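Local atomic coordinates of DYNE8 (Micromonospora chersina, PDB entry 4AMO), a protein that serves as the acyltransferase domain of an iterative enediyne polyketide synthase, probably loading acyl units for chain extension in dynemicin biosynthesis. Residues G174-S179 and E338-L343. Numbering follows the deposited sequence. Where two conformers were deposited one is given.
Sequences GALGHS and EALGLL
Leu176, on the parallel-sheet strand 174-177, meets Ala339, Leu340 and Leu343 of helix 336-342 and its exit in a buried strand-to-helix contact within the acyltransferase core, where aliphatic side chains pack on one another and on backbone. Every residue that touches is buried, and no hydrogen bond crosses between the segments. With CG anti to the backbone N (chi1 164°), Leu176 directs its CD1 methyl against the helix backbone. That methyl lies 3.4 Å from Leu340 N. Its distance to Leu340 CA, 3.5 Å, makes a tight carbon pair. The same Leu176 CD1 is 3.8 Å from Ala339 CB, whose small size is consistent with so close an approach to the helix. Leu343, the first residue to leave helical geometry, divides its isobutyl fork between two strand residues: CD2 lies 3.9 Å from Leu176 CB, while CD1 rests 3.8 Å from Gly174 C. A beta carbon on Gly174 would point toward the helix segment and come tightly against that CD1 methyl, so the absence of a side chain probably eases the fit. An alanine in place of Leu343 would probably open a gap beside Gly174 and leave the CB flank of Leu176 without its methyl neighbour. Leu105 of the adjacent strand 102-106 also touches both Leu176 and Leu343, extending the apolar layer across the sheet. At the end of the strand and just beyond it, Gly177 and Ser179 fit the GxSxG pattern of a nucleophile elbow, consistent with the acyltransferase family. With no polar bond between the two segments, their contact next to that turn probably rests on shape fit and the exclusion of water.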
loop_
_atom_site.group_PDB
_atom_site.type_symbol
_atom_site.label_atom_id
_atom_site.label_comp_id
_atom_site.label_asym_id
_atom_site.label_seq_id
_atom_site.Cartn_x
_atom_site.Cartn_y
_atom_site.Cartn_z
ATOM N N GLY A 174 1.796 -6.483 -10.554
ATOM C CA GLY A 174 2.421 -5.186 -10.818
ATOM C C GLY A 174 2.367 -4.326 -9.532
ATOM O O GLY A 174 1.765 -4.753 -8.534
ATOM N N ALA A 175 2.995 -3.137 -9.548
ATOM C CA ALA A 175 3.069 -2.329 -8.335
ATOM C C ALA A 175 2.890 -0.897 -8.738
ATOM O O ALA A 175 3.070 -0.531 -9.919
ATOM C CB ALA A 175 4.439 -2.505 -7.632
ATOM N N LEU A 176 2.516 -0.095 -7.750
ATOM C CA LEU A 176 2.415 1.352 -7.853
ATOM C C LEU A 176 3.034 1.911 -6.545
ATOM O O LEU A 176 2.766 1.383 -5.479
ATOM C CB LEU A 176 0.916 1.641 -7.866
ATOM C CG LEU A 176 0.165 2.906 -7.649
ATOM C CD1 LEU A 176 -1.276 2.581 -8.105
ATOM C CD2 LEU A 176 0.256 3.335 -6.185
ATOM N N GLY A 177 3.794 2.998 -6.637
ATOM C CA GLY A 177 4.338 3.692 -5.476
ATOM C C GLY A 177 3.879 5.178 -5.544
ATOM O O GLY A 177 3.933 5.758 -6.585
ATOM N N HIS A 178 3.428 5.679 -4.429
ATOM C CA HIS A 178 2.797 6.983 -4.332
ATOM C C HIS A 178 3.967 7.950 -4.068
ATOM O O HIS A 178 4.622 7.885 -3.046
ATOM C CB HIS A 178 1.833 6.957 -3.150
ATOM C CG HIS A 178 0.972 8.182 -3.007
ATOM N ND1 HIS A 178 1.409 9.366 -2.418
ATOM C CD2 HIS A 178 -0.311 8.401 -3.400
ATOM C CE1 HIS A 178 0.421 10.246 -2.440
ATOM N NE2 HIS A 178 -0.628 9.700 -3.050
ATOM N N SER A 179 4.409 8.814 -4.692
ATOM C CA SER A 179 5.527 9.737 -4.418
ATOM C C SER A 179 6.856 8.987 -4.077
ATOM O O SER A 179 7.345 8.212 -4.870
ATOM C CB SER A 179 5.094 10.786 -3.358
ATOM O OG SER A 179 5.355 10.364 -2.035
ATOM N N GLU A 338 -4.918 7.984 -11.508
ATOM C CA GLU A 338 -4.671 7.354 -12.814
ATOM C C GLU A 338 -3.881 6.058 -12.722
ATOM O O GLU A 338 -4.217 5.075 -13.384
ATOM C CB GLU A 338 -3.912 8.307 -13.767
ATOM C CG GLU A 338 -4.759 9.498 -14.223
ATOM C CD GLU A 338 -3.775 10.583 -14.747
ATOM O OE1 GLU A 338 -3.373 10.440 -15.925
ATOM O OE2 GLU A 338 -3.327 11.504 -13.982
ATOM N N ALA A 339 -2.816 6.059 -11.937
ATOM C CA ALA A 339 -1.979 4.856 -11.746
ATOM C C ALA A 339 -2.795 3.688 -11.162
ATOM O O ALA A 339 -2.634 2.525 -11.592
ATOM C CB ALA A 339 -0.820 5.165 -10.817
ATOM N N LEU A 340 -3.628 3.998 -10.173
ATOM C CA LEU A 340 -4.403 2.947 -9.523
ATOM C C LEU A 340 -5.378 2.360 -10.514
ATOM O O LEU A 340 -5.628 1.163 -10.500
ATOM C CB LEU A 340 -5.188 3.492 -8.338
ATOM C CG LEU A 340 -6.020 2.469 -7.492
ATOM C CD1 LEU A 340 -5.123 1.427 -6.900
ATOM C CD2 LEU A 340 -6.863 3.138 -6.319
ATOM N N GLY A 341 -5.932 3.229 -11.336
ATOM C CA GLY A 341 -6.903 2.868 -12.361
ATOM C C GLY A 341 -6.310 1.870 -13.339
ATOM O O GLY A 341 -7.022 0.989 -13.854
ATOM N N LEU A 342 -5.019 1.985 -13.578
ATOM C CA LEU A 342 -4.305 1.105 -14.531
ATOM C C LEU A 342 -3.998 -0.266 -13.962
ATOM O O LEU A 342 -4.045 -1.297 -14.672
ATOM C CB LEU A 342 -2.961 1.731 -14.897
ATOM C CG LEU A 342 -2.927 2.954 -15.773
ATOM C CD1 LEU A 342 -1.490 3.364 -15.662
ATOM C CD2 LEU A 342 -3.355 2.612 -17.242
ATOM N N LEU A 343 -3.684 -0.292 -12.682
ATOM C CA LEU A 343 -3.393 -1.542 -11.999
ATOM C C LEU A 343 -4.705 -2.391 -11.900
ATOM O O LEU A 343 -5.600 -2.124 -11.124
ATOM C CB LEU A 343 -2.708 -1.194 -10.659
ATOM C CG LEU A 343 -2.135 -2.216 -9.702
ATOM C CD1 LEU A 343 -1.110 -3.067 -10.502
ATOM C CD2 LEU A 343 -1.446 -1.418 -8.580
#